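Long-range contacts in nicastrin (Dictyostelium purpureum, PDB 4R12), which is probably an essential subunit of gamma-secretase, the complex that cleaves integral membrane proteins such as Notch receptors within the membrane, and is thought to recruit its substrates: residues 106-110 and 133-137; 246-251 and 431-435; 357-361 and 436-441. Numbering follows the deposited sequence.

Contact 1: 106-110 and 133-137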
ATOM      1  N   TYR A 106      -3.292 -11.550 -14.063  1.00 27.80           N
ATOM      2  CA  TYR A 106      -4.379 -11.775 -13.127  1.00 26.56           C
ATOM      3  C   TYR A 106      -4.519 -10.668 -12.084  1.00 26.08           C
ATOM      4  O   TYR A 106      -3.542 -10.311 -11.425  1.00 24.02           O
ATOM      5  CB  TYR A 106      -4.188 -13.133 -12.408  1.00 26.50           C
ATOM      6  CG  TYR A 106      -5.293 -13.366 -11.425  1.00 26.83           C
ATOM      7  CD1 TYR A 106      -6.588 -13.589 -11.879  1.00 28.28           C
ATOM      8  CD2 TYR A 106      -5.071 -13.302 -10.052  1.00 26.16           C
ATOM      9  CE1 TYR A 106      -7.623 -13.766 -11.012  1.00 29.66           C
ATOM     10  CE2 TYR A 106      -6.121 -13.490  -9.155  1.00 25.99           C
ATOM     11  CZ  TYR A 106      -7.396 -13.718  -9.655  1.00 28.37           C
ATOM     12  OH  TYR A 106      -8.466 -13.901  -8.822  1.00 29.24           O
ATOM     13  N   SER A 107      -5.730 -10.137 -11.929  1.00 26.44           N
ATOM     14  CA  SER A 107      -6.027  -9.212 -10.836  1.00 25.06           C
ATOM     15  C   SER A 107      -7.331  -9.582 -10.135  1.00 26.89           C
ATOM     16  O   SER A 107      -8.393  -9.639 -10.765  1.00 28.61           O
ATOM     17  CB  SER A 107      -6.102  -7.768 -11.343  1.00 23.33           C
ATOM     18  OG  SER A 107      -6.536  -6.887 -10.317  1.00 24.32           O
ATOM     19  N   PRO A 108      -7.251  -9.840  -8.824  1.00 25.10           N
ATOM     20  CA  PRO A 108      -8.416 -10.107  -7.977  1.00 25.74           C
ATOM     21  C   PRO A 108      -9.067  -8.813  -7.505  1.00 26.46           C
ATOM     22  O   PRO A 108      -9.967  -8.840  -6.678  1.00 26.58           O
ATOM     23  CB  PRO A 108      -7.811 -10.856  -6.784  1.00 25.81           C
ATOM     24  CG  PRO A 108      -6.462 -10.189  -6.631  1.00 22.84           C
ATOM     25  CD  PRO A 108      -5.997  -9.853  -8.041  1.00 24.82           C
ATOM     26  N   ASP A 109      -8.609  -7.680  -8.015  1.00 28.01           N
ATOM     27  CA  ASP A 109      -9.125  -6.404  -7.541  1.00 28.45           C
ATOM     28  C   ASP A 109     -10.269  -5.902  -8.419  1.00 30.04           C
ATOM     29  O   ASP A 109     -10.820  -6.654  -9.220  1.00 30.18           O
ATOM     30  CB  ASP A 109      -7.998  -5.373  -7.481  1.00 27.73           C
ATOM     31  CG  ASP A 109      -8.141  -4.424  -6.305  1.00 30.54           C
ATOM     32  OD1 ASP A 109      -8.915  -3.450  -6.423  1.00 34.20           O
ATOM     33  OD2 ASP A 109      -7.477  -4.649  -5.267  1.00 30.59           O
ATOM     34  N   SER A 110     -10.625  -4.629  -8.264  1.00 28.32           N
ATOM     35  CA  SER A 110     -11.731  -4.024  -9.014  1.00 31.61           C
ATOM     36  C   SER A 110     -11.332  -3.593 -10.437  1.00 31.78           C
ATOM     37  O   SER A 110     -10.167  -3.294 -10.688  1.00 29.22           O
ATOM     38  CB  SER A 110     -12.264  -2.814  -8.239  1.00 29.90           C
ATOM     39  OG  SER A 110     -13.146  -2.041  -9.028  1.00 35.66           O
ATOM     40  N   GLY A 133     -12.168  -9.407  -9.650  1.00 30.40           N
ATOM     41  CA  GLY A 133     -12.759  -8.986  -8.389  1.00 29.50           C
ATOM     42  C   GLY A 133     -12.840 -10.049  -7.298  1.00 29.31           C
ATOM     43  O   GLY A 133     -13.565  -9.897  -6.330  1.00 29.99           O
ATOM     44  N   PHE A 134     -12.070 -11.113  -7.456  1.00 27.57           N
ATOM     45  CA  PHE A 134     -12.041 -12.237  -6.527  1.00 29.21           C
ATOM     46  C   PHE A 134     -11.847 -11.844  -5.048  1.00 28.53           C
ATOM     47  O   PHE A 134     -12.364 -12.512  -4.147  1.00 28.97           O
ATOM     48  CB  PHE A 134     -10.931 -13.184  -6.962  1.00 30.25           C
ATOM     49  CG  PHE A 134     -11.037 -14.567  -6.404  1.00 29.87           C
ATOM     50  CD1 PHE A 134     -12.254 -15.106  -6.054  1.00 33.49           C
ATOM     51  CD2 PHE A 134      -9.891 -15.332  -6.244  1.00 31.05           C
ATOM     52  CE1 PHE A 134     -12.340 -16.397  -5.561  1.00 36.33           C
ATOM     53  CE2 PHE A 134      -9.970 -16.616  -5.751  1.00 33.91           C
ATOM     54  CZ  PHE A 134     -11.198 -17.145  -5.404  1.00 33.45           C
ATOM     55  N   THR A 135     -11.094 -10.775  -4.797  1.00 27.24           N
ATOM     56  CA  THR A 135     -10.844 -10.346  -3.420  1.00 27.61           C
ATOM     57  C   THR A 135     -12.136  -9.977  -2.690  1.00 30.91           C
ATOM     58  O   THR A 135     -12.265 -10.215  -1.485  1.00 27.39           O
ATOM     59  CB  THR A 135      -9.862  -9.144  -3.377  1.00 27.50           C
ATOM     60  OG1 THR A 135      -8.580  -9.588  -3.821  1.00 24.80           O
ATOM     61  CG2 THR A 135      -9.715  -8.601  -1.957  1.00 29.51           C
ATOM     62  N   TYR A 136     -13.109  -9.447  -3.432  1.00 30.44           N
ATOM     63  CA  TYR A 136     -14.320  -8.899  -2.824  1.00 31.39           C
ATOM     64  C   TYR A 136     -15.469  -9.886  -2.750  1.00 31.40           C
ATOM     65  O   TYR A 136     -16.618  -9.502  -2.823  1.00 35.24           O
ATOM     66  CB  TYR A 136     -14.744  -7.639  -3.587  1.00 29.98           C
ATOM     67  CG  TYR A 136     -13.595  -6.676  -3.644  1.00 31.16           C
ATOM     68  CD1 TYR A 136     -13.121  -6.081  -2.481  1.00 29.98           C
ATOM     69  CD2 TYR A 136     -12.946  -6.391  -4.842  1.00 29.46           C
ATOM     70  CE1 TYR A 136     -12.052  -5.220  -2.501  1.00 31.21           C
ATOM     71  CE2 TYR A 136     -11.870  -5.524  -4.873  1.00 30.52           C
ATOM     72  CZ  TYR A 136     -11.426  -4.942  -3.694  1.00 31.01           C
ATOM     73  OH  TYR A 136     -10.351  -4.074  -3.685  1.00 34.67           O
ATOM     74  N   PHE A 137     -15.150 -11.162  -2.586  1.00 29.22           N
ATOM     75  CA  PHE A 137     -16.158 -12.181  -2.306  1.00 30.42           C
ATOM     76  C   PHE A 137     -16.094 -12.594  -0.842  1.00 32.82           C
ATOM     77  O   PHE A 137     -15.046 -12.479  -0.197  1.00 28.60           O
ATOM     78  CB  PHE A 137     -15.958 -13.394  -3.205  1.00 30.16           C
ATOM     79  CG  PHE A 137     -16.407 -13.173  -4.617  1.00 32.80           C
ATOM     80  CD1 PHE A 137     -15.584 -12.527  -5.528  1.00 32.89           C
ATOM     81  CD2 PHE A 137     -17.669 -13.593  -5.029  1.00 34.17           C
ATOM     82  CE1 PHE A 137     -16.014 -12.309  -6.841  1.00 33.41           C
ATOM     83  CE2 PHE A 137     -18.100 -13.384  -6.336  1.00 34.34           C
ATOM     84  CZ  PHE A 137     -17.272 -12.744  -7.241  1.00 32.75           C
TER
HETATM   85  O   HOH W   1      -6.901  -7.346  -4.235  1.00 27.56           O

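Contact 2: 246-251 and 431-435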
ATOM      1  N   SER A 246      14.372   7.638  -2.988  1.00 21.16           N
ATOM      2  CA  SER A 246      15.700   7.732  -3.601  1.00 22.98           C
ATOM      3  C   SER A 246      15.921   9.124  -4.225  1.00 23.07           C
ATOM      4  O   SER A 246      17.037   9.656  -4.209  1.00 23.48           O
ATOM      5  CB  SER A 246      15.895   6.628  -4.645  1.00 22.66           C
ATOM      6  OG  SER A 246      15.749   5.346  -4.036  1.00 21.56           O
ATOM      7  N   VAL A 247      14.852   9.710  -4.748  1.00 21.04           N
ATOM      8  CA  VAL A 247      14.861  11.100  -5.187  1.00 22.66           C
ATOM      9  C   VAL A 247      15.207  12.033  -4.019  1.00 22.57           C
ATOM     10  O   VAL A 247      16.047  12.918  -4.139  1.00 22.24           O
ATOM     11  CB  VAL A 247      13.488  11.500  -5.791  1.00 22.12           C
ATOM     12  CG1 VAL A 247      13.331  13.024  -5.842  1.00 22.11           C
ATOM     13  CG2 VAL A 247      13.321  10.898  -7.194  1.00 20.25           C
ATOM     14  N   ILE A 248      14.541  11.822  -2.888  1.00 21.64           N
ATOM     15  CA  ILE A 248      14.754  12.624  -1.680  1.00 22.08           C
ATOM     16  C   ILE A 248      16.197  12.449  -1.184  1.00 24.23           C
ATOM     17  O   ILE A 248      16.902  13.427  -0.894  1.00 25.02           O
ATOM     18  CB  ILE A 248      13.730  12.240  -0.589  1.00 22.10           C
ATOM     19  CG1 ILE A 248      12.328  12.675  -1.036  1.00 22.07           C
ATOM     20  CG2 ILE A 248      14.067  12.903   0.736  1.00 23.99           C
ATOM     21  CD1 ILE A 248      11.206  12.122  -0.217  1.00 21.76           C
ATOM     22  N   LYS A 249      16.670  11.211  -1.146  1.00 24.28           N
ATOM     23  CA  LYS A 249      18.056  10.989  -0.753  1.00 24.01           C
ATOM     24  C   LYS A 249      19.032  11.704  -1.704  1.00 26.03           C
ATOM     25  O   LYS A 249      20.046  12.270  -1.271  1.00 26.17           O
ATOM     26  CB  LYS A 249      18.371   9.494  -0.703  1.00 24.32           C
ATOM     27  CG  LYS A 249      19.814   9.184  -0.269  1.00 24.68           C
ATOM     28  CD  LYS A 249      20.010   9.383   1.248  1.00 25.62           C
ATOM     29  CE  LYS A 249      21.436   8.977   1.676  1.00 30.31           C
ATOM     30  NZ  LYS A 249      21.706   9.336   3.094  1.00 30.40           N
ATOM     31  N   SER A 250      18.718  11.687  -2.997  1.00 24.57           N
ATOM     32  CA  SER A 250      19.588  12.330  -3.977  1.00 25.29           C
ATOM     33  C   SER A 250      19.543  13.852  -3.817  1.00 28.29           C
ATOM     34  O   SER A 250      20.568  14.524  -3.909  1.00 29.37           O
ATOM     35  CB  SER A 250      19.197  11.917  -5.394  1.00 24.51           C
ATOM     36  OG  SER A 250      19.262  10.504  -5.527  1.00 23.55           O
ATOM     37  N   LEU A 251      18.354  14.391  -3.572  1.00 24.42           N
ATOM     38  CA  LEU A 251      18.201  15.824  -3.366  1.00 25.44           C
ATOM     39  C   LEU A 251      18.810  16.280  -2.046  1.00 27.32           C
ATOM     40  O   LEU A 251      19.145  17.451  -1.901  1.00 28.43           O
ATOM     41  CB  LEU A 251      16.725  16.227  -3.419  1.00 25.40           C
ATOM     42  CG  LEU A 251      16.109  16.186  -4.820  1.00 24.69           C
ATOM     43  CD1 LEU A 251      14.606  16.497  -4.780  1.00 25.62           C
ATOM     44  CD2 LEU A 251      16.840  17.154  -5.741  1.00 26.20           C
ATOM     45  N   VAL A 431      14.755   8.051 -11.186  1.00 22.04           N
ATOM     46  CA  VAL A 431      15.209   8.842 -10.042  1.00 22.09           C
ATOM     47  C   VAL A 431      15.972  10.090 -10.511  1.00 23.31           C
ATOM     48  O   VAL A 431      15.736  11.204 -10.017  1.00 24.44           O
ATOM     49  CB  VAL A 431      16.101   8.025  -9.086  1.00 22.58           C
ATOM     50  CG1 VAL A 431      16.637   8.909  -7.952  1.00 21.33           C
ATOM     51  CG2 VAL A 431      15.307   6.847  -8.511  1.00 20.85           C
ATOM     52  N   TYR A 432      16.866   9.910 -11.472  1.00 22.57           N
ATOM     53  CA  TYR A 432      17.611  11.050 -12.003  1.00 23.30           C
ATOM     54  C   TYR A 432      16.691  12.096 -12.620  1.00 22.99           C
ATOM     55  O   TYR A 432      16.802  13.300 -12.327  1.00 24.62           O
ATOM     56  CB  TYR A 432      18.642  10.608 -13.046  1.00 24.78           C
ATOM     57  CG  TYR A 432      19.335  11.815 -13.647  1.00 26.45           C
ATOM     58  CD1 TYR A 432      20.278  12.520 -12.908  1.00 28.03           C
ATOM     59  CD2 TYR A 432      19.004  12.285 -14.922  1.00 26.78           C
ATOM     60  CE1 TYR A 432      20.915  13.644 -13.427  1.00 29.50           C
ATOM     61  CE2 TYR A 432      19.634  13.418 -15.448  1.00 29.78           C
ATOM     62  CZ  TYR A 432      20.585  14.095 -14.690  1.00 30.51           C
ATOM     63  OH  TYR A 432      21.220  15.217 -15.174  1.00 30.76           O
ATOM     64  N   ILE A 433      15.783  11.644 -13.481  1.00 23.54           N
ATOM     65  CA  ILE A 433      14.902  12.574 -14.166  1.00 23.67           C
ATOM     66  C   ILE A 433      13.999  13.296 -13.164  1.00 24.53           C
ATOM     67  O   ILE A 433      13.866  14.515 -13.228  1.00 26.19           O
ATOM     68  CB  ILE A 433      14.066  11.845 -15.246  1.00 24.57           C
ATOM     69  CG1 ILE A 433      14.996  11.347 -16.354  1.00 24.94           C
ATOM     70  CG2 ILE A 433      12.994  12.766 -15.820  1.00 25.24           C
ATOM     71  CD1 ILE A 433      14.385  10.276 -17.250  1.00 24.38           C
ATOM     72  N   LEU A 434      13.400  12.564 -12.222  1.00 23.67           N
ATOM     73  CA  LEU A 434      12.499  13.212 -11.272  1.00 23.61           C
ATOM     74  C   LEU A 434      13.248  14.153 -10.318  1.00 23.04           C
ATOM     75  O   LEU A 434      12.735  15.217  -9.972  1.00 24.95           O
ATOM     76  CB  LEU A 434      11.699  12.176 -10.470  1.00 22.22           C
ATOM     77  CG  LEU A 434      10.634  11.421 -11.286  1.00 22.90           C
ATOM     78  CD1 LEU A 434      10.000  10.308 -10.447  1.00 21.44           C
ATOM     79  CD2 LEU A 434       9.535  12.366 -11.849  1.00 24.86           C
ATOM     80  N   SER A 435      14.449  13.764  -9.898  1.00 22.92           N
ATOM     81  CA  SER A 435      15.257  14.618  -9.020  1.00 22.98           C
ATOM     82  C   SER A 435      15.601  15.940  -9.703  1.00 24.82           C
ATOM     83  O   SER A 435      15.450  17.007  -9.125  1.00 25.44           O
ATOM     84  CB  SER A 435      16.550  13.915  -8.611  1.00 24.58           C
ATOM     85  OG  SER A 435      16.279  12.687  -7.957  1.00 25.76           O
TER

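Contact 3: 357-361 and 436-441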
ATOM      1  N   ILE A 357       8.929  20.867 -18.862  1.00 32.21           N
ATOM      2  CA  ILE A 357      10.184  20.682 -18.131  1.00 33.64           C
ATOM      3  C   ILE A 357      10.506  19.193 -17.960  1.00 30.75           C
ATOM      4  O   ILE A 357      11.663  18.771 -18.106  1.00 31.85           O
ATOM      5  CB  ILE A 357      10.131  21.387 -16.757  1.00 34.41           C
ATOM      6  CG1 ILE A 357       9.976  22.895 -16.964  1.00 35.24           C
ATOM      7  CG2 ILE A 357      11.391  21.105 -15.956  1.00 31.46           C
ATOM      8  CD1 ILE A 357       9.338  23.610 -15.803  1.00 34.92           C
ATOM      9  N   LEU A 358       9.481  18.392 -17.673  1.00 31.14           N
ATOM     10  CA  LEU A 358       9.662  16.942 -17.600  1.00 29.60           C
ATOM     11  C   LEU A 358      10.214  16.367 -18.900  1.00 30.00           C
ATOM     12  O   LEU A 358      11.163  15.583 -18.865  1.00 28.68           O
ATOM     13  CB  LEU A 358       8.347  16.232 -17.254  1.00 29.32           C
ATOM     14  CG  LEU A 358       8.038  15.967 -15.786  1.00 31.56           C
ATOM     15  CD1 LEU A 358       6.663  15.354 -15.653  1.00 31.27           C
ATOM     16  CD2 LEU A 358       9.080  15.034 -15.174  1.00 31.03           C
ATOM     17  N   ASP A 359       9.618  16.760 -20.030  1.00 29.24           N
ATOM     18  CA  ASP A 359      10.085  16.371 -21.367  1.00 29.35           C
ATOM     19  C   ASP A 359      11.548  16.744 -21.598  1.00 30.56           C
ATOM     20  O   ASP A 359      12.333  15.948 -22.115  1.00 32.06           O
ATOM     21  CB  ASP A 359       9.246  17.045 -22.468  1.00 32.43           C
ATOM     22  CG  ASP A 359       7.801  16.552 -22.514  1.00 36.38           C
ATOM     23  OD1 ASP A 359       7.515  15.451 -21.986  1.00 34.72           O
ATOM     24  OD2 ASP A 359       6.959  17.270 -23.096  1.00 35.09           O
ATOM     25  N   GLN A 360      11.888  17.977 -21.239  1.00 30.00           N
ATOM     26  CA  GLN A 360      13.242  18.484 -21.391  1.00 33.42           C
ATOM     27  C   GLN A 360      14.247  17.660 -20.589  1.00 30.87           C
ATOM     28  O   GLN A 360      15.280  17.255 -21.120  1.00 30.78           O
ATOM     29  CB  GLN A 360      13.317  19.948 -20.958  1.00 33.95           C
ATOM     30  CG  GLN A 360      12.597  20.918 -21.898  1.00 34.95           C
ATOM     31  CD  GLN A 360      12.419  22.289 -21.271  1.00 38.93           C
ATOM     32  OE1 GLN A 360      13.192  22.691 -20.394  1.00 41.44           O
ATOM     33  NE2 GLN A 360      11.388  23.014 -21.707  1.00 42.93           N
ATOM     34  N   VAL A 361      13.946  17.421 -19.318  1.00 29.36           N
ATOM     35  CA  VAL A 361      14.868  16.667 -18.484  1.00 29.46           C
ATOM     36  C   VAL A 361      15.070  15.260 -19.050  1.00 28.57           C
ATOM     37  O   VAL A 361      16.191  14.782 -19.135  1.00 31.45           O
ATOM     38  CB  VAL A 361      14.378  16.586 -17.032  1.00 28.83           C
ATOM     39  CG1 VAL A 361      15.328  15.714 -16.209  1.00 27.95           C
ATOM     40  CG2 VAL A 361      14.312  17.973 -16.435  1.00 30.58           C
ATOM     41  N   THR A 436      16.051  15.845 -10.947  1.00 25.57           N
ATOM     42  CA  THR A 436      16.440  17.017 -11.727  1.00 26.55           C
ATOM     43  C   THR A 436      15.218  17.902 -12.013  1.00 26.41           C
ATOM     44  O   THR A 436      15.285  19.135 -11.935  1.00 27.91           O
ATOM     45  CB  THR A 436      17.114  16.580 -13.035  1.00 28.38           C
ATOM     46  OG1 THR A 436      18.283  15.804 -12.724  1.00 26.70           O
ATOM     47  CG2 THR A 436      17.523  17.801 -13.886  1.00 30.70           C
ATOM     48  N   PHE A 437      14.098  17.256 -12.315  1.00 26.18           N
ATOM     49  CA  PHE A 437      12.849  17.952 -12.598  1.00 26.19           C
ATOM     50  C   PHE A 437      12.387  18.755 -11.385  1.00 27.46           C
ATOM     51  O   PHE A 437      12.072  19.937 -11.501  1.00 29.19           O
ATOM     52  CB  PHE A 437      11.782  16.936 -13.036  1.00 25.74           C
ATOM     53  CG  PHE A 437      10.365  17.453 -12.984  1.00 27.23           C
ATOM     54  CD1 PHE A 437       9.939  18.452 -13.852  1.00 28.05           C
ATOM     55  CD2 PHE A 437       9.449  16.902 -12.106  1.00 26.94           C
ATOM     56  CE1 PHE A 437       8.626  18.918 -13.814  1.00 29.75           C
ATOM     57  CE2 PHE A 437       8.127  17.361 -12.060  1.00 27.85           C
ATOM     58  CZ  PHE A 437       7.719  18.371 -12.919  1.00 29.76           C
ATOM     59  N   ILE A 438      12.338  18.103 -10.225  1.00 26.34           N
ATOM     60  CA  ILE A 438      11.931  18.774  -8.997  1.00 25.99           C
ATOM     61  C   ILE A 438      12.857  19.940  -8.671  1.00 28.11           C
ATOM     62  O   ILE A 438      12.391  21.029  -8.317  1.00 29.47           O
ATOM     63  CB  ILE A 438      11.875  17.776  -7.820  1.00 25.59           C
ATOM     64  CG1 ILE A 438      10.668  16.856  -8.003  1.00 24.98           C
ATOM     65  CG2 ILE A 438      11.812  18.513  -6.468  1.00 27.76           C
ATOM     66  CD1 ILE A 438      10.727  15.585  -7.190  1.00 26.29           C
ATOM     67  N   ASP A 439      14.159  19.725  -8.819  1.00 28.14           N
ATOM     68  CA  ASP A 439      15.133  20.791  -8.607  1.00 28.64           C
ATOM     69  C   ASP A 439      14.868  21.977  -9.541  1.00 29.74           C
ATOM     70  O   ASP A 439      14.884  23.129  -9.108  1.00 30.04           O
ATOM     71  CB  ASP A 439      16.560  20.261  -8.800  1.00 30.49           C
ATOM     72  CG  ASP A 439      17.622  21.349  -8.610  1.00 33.64           C
ATOM     73  OD1 ASP A 439      17.953  21.671  -7.445  1.00 32.72           O
ATOM     74  OD2 ASP A 439      18.121  21.880  -9.625  1.00 34.48           O
ATOM     75  N   ARG A 440      14.579  21.700 -10.807  1.00 28.63           N
ATOM     76  CA  ARG A 440      14.321  22.783 -11.754  1.00 31.60           C
ATOM     77  C   ARG A 440      13.049  23.556 -11.412  1.00 31.42           C
ATOM     78  O   ARG A 440      13.072  24.792 -11.377  1.00 31.01           O
ATOM     79  CB  ARG A 440      14.255  22.242 -13.184  1.00 30.85           C
ATOM     80  CG  ARG A 440      15.619  21.823 -13.721  1.00 32.16           C
ATOM     81  CD  ARG A 440      15.602  21.653 -15.238  1.00 36.06           C
ATOM     82  NE  ARG A 440      15.165  22.877 -15.912  1.00 40.09           N
ATOM     83  CZ  ARG A 440      14.754  22.942 -17.179  1.00 40.47           C
ATOM     84  NH1 ARG A 440      14.711  21.851 -17.939  1.00 39.90           N
ATOM     85  NH2 ARG A 440      14.376  24.109 -17.687  1.00 42.00           N
ATOM     86  N   ILE A 441      11.941  22.867 -11.139  1.00 30.10           N
ATOM     87  CA  ILE A 441      10.719  23.628 -10.879  1.00 31.63           C
ATOM     88  C   ILE A 441      10.730  24.250  -9.485  1.00 31.37           C
ATOM     89  O   ILE A 441       9.918  25.127  -9.196  1.00 32.34           O
ATOM     90  CB  ILE A 441       9.425  22.784 -11.035  1.00 33.21           C
ATOM     91  CG1 ILE A 441       9.357  21.675  -9.994  1.00 30.23           C
ATOM     92  CG2 ILE A 441       9.283  22.245 -12.460  1.00 31.64           C
ATOM     93  CD1 ILE A 441       8.016  20.989  -9.973  1.00 31.49           C
TER

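Contact 1: 106-110 and 133-137
P108, Y136 and D109 carry most of the 325 Å² buried where two parts of one long small-lobe loop meet. P108 contributes through both its carbonyl and its ring: T135 N donates to P108 O at 2.9 Å with an N-H...O angle of 164°, just where the 133-137 backbone makes a short 3-10 turn, Y136 N bonding to G133 O at 3.0 Å. The proline ring meets F134, CB to CB at 3.9 Å. Y136 lies edge-on to the backbone of the other segment, its CE2 3.7 Å from S110 N, and its OH lies 3.2 Å from D109 OD1, a weak hydrogen bond whose proton has another acceptor in reach. D109 OD1 also accepts from S110 N (2.8 Å), while one water joins D109 OD2 (2.9 Å) to T135 OG1 (2.8 Å). The F134 ring leaves the contact to meet F77, F139 and F226. With neither helix nor strand between them, the segments are joined by backbone, carboxylate and water links, with apolar contact from P108 and F134.

Contact 2: 246-251 and 431-435
Apolar contact dominates this helix pair, whose short segments approach to 9.1 Å between axes and cross at -62°. V247 is central: its CG2 lies 3.9 Å from V431 CG1 and also 3.9 Å from L434 CB, and its CA is the one nearest to S435, 5.2 Å from S435 CA. V431 extends the contact to the other helix's backbone, with its CG1 3.8 Å from S246 C, and L251 CD2 comes within 3.7 Å of S435 O. The serine hydroxyls turn elsewhere: S250 OG donates to S246 O at 2.7 Å and also bonds to D451 N, while S435 OG donates to V431 O at 2.6 Å. With its hydroxyl turned back to its own helix, S435 can sit against an apolar partner, OG 3.5 Å from V247 CG2. Both helices belong to the alpha/beta large lobe: helix 234-252 rests I248 and L251 on F265 of strand 262-268 and S246 on F454 and I455 of helix 452-463, while helix 427-441 sets I433 against Y365.

Contact 3: 357-361 and 436-441
Q360 and R440 supply the polar link between these helices, at the more exposed edge of the contact. Both terminal nitrogens of the guanidinium donate to a single acceptor: R440 NH1 to Q360 OE1 at 3.0 Å (N-H...O angle 153°), and R440 NH2 to the same Q360 OE1 at 3.3 Å and 139°. The amide oxygen lies near the guanidinium plane, as in-plane N-H donors require, while one face of that group receives I357 CG2, 3.9 Å from R440 NH1. Backbone donors are met inside the helices: V361 N bonds to I357 O (2.9 Å), R440 N to T436 O (2.9 Å) and I441 N to F437 O (3.0 Å). The hydroxyl of T436 is bonded to Y432 O, one turn back, so T436 can present CB to V361 CG1 at 3.7 Å. The segments cross at 132° with axes 9.6 Å apart, pairing two helices of the alpha/beta large lobe, whose family belongs to the zinc exopeptidase clan. Alongside this polar pair, F437 has the largest buried area in the contact. L358 CG sits 3.6 Å from its ring centroid, 10° off the normal, a CH-pi contact, and I357 CG2 meets the ring edge at CD1 (3.7 Å). I357 CD1 touches I441 CG2 at 3.6 Å. On the far side of helix 427-441, D439 OD1 is hydrogen-bonded to W259 NE1 and N446 ND2.

Contact 1 comes first along the chain and closes within the small lobe before the others open; its centre lies 34 Å from that of contact 2 and 38 Å from that of contact 3. Contacts 2 and 3 have centres only 11 Å apart and share helix 427-441, whose earlier part meets helix 234-252 and whose later part meets helix 352-362. Their segments alternate in sequence, and they touch directly: L251 CD1 is 3.8 Å from I438 CG2, and I433 O is 3.5 Å from V361 CG1. One helix thus joins two sequence-distant helices in the large lobe, whereas contact 1 lies apart in a small-lobe loop, across the chain's centre from contact 2.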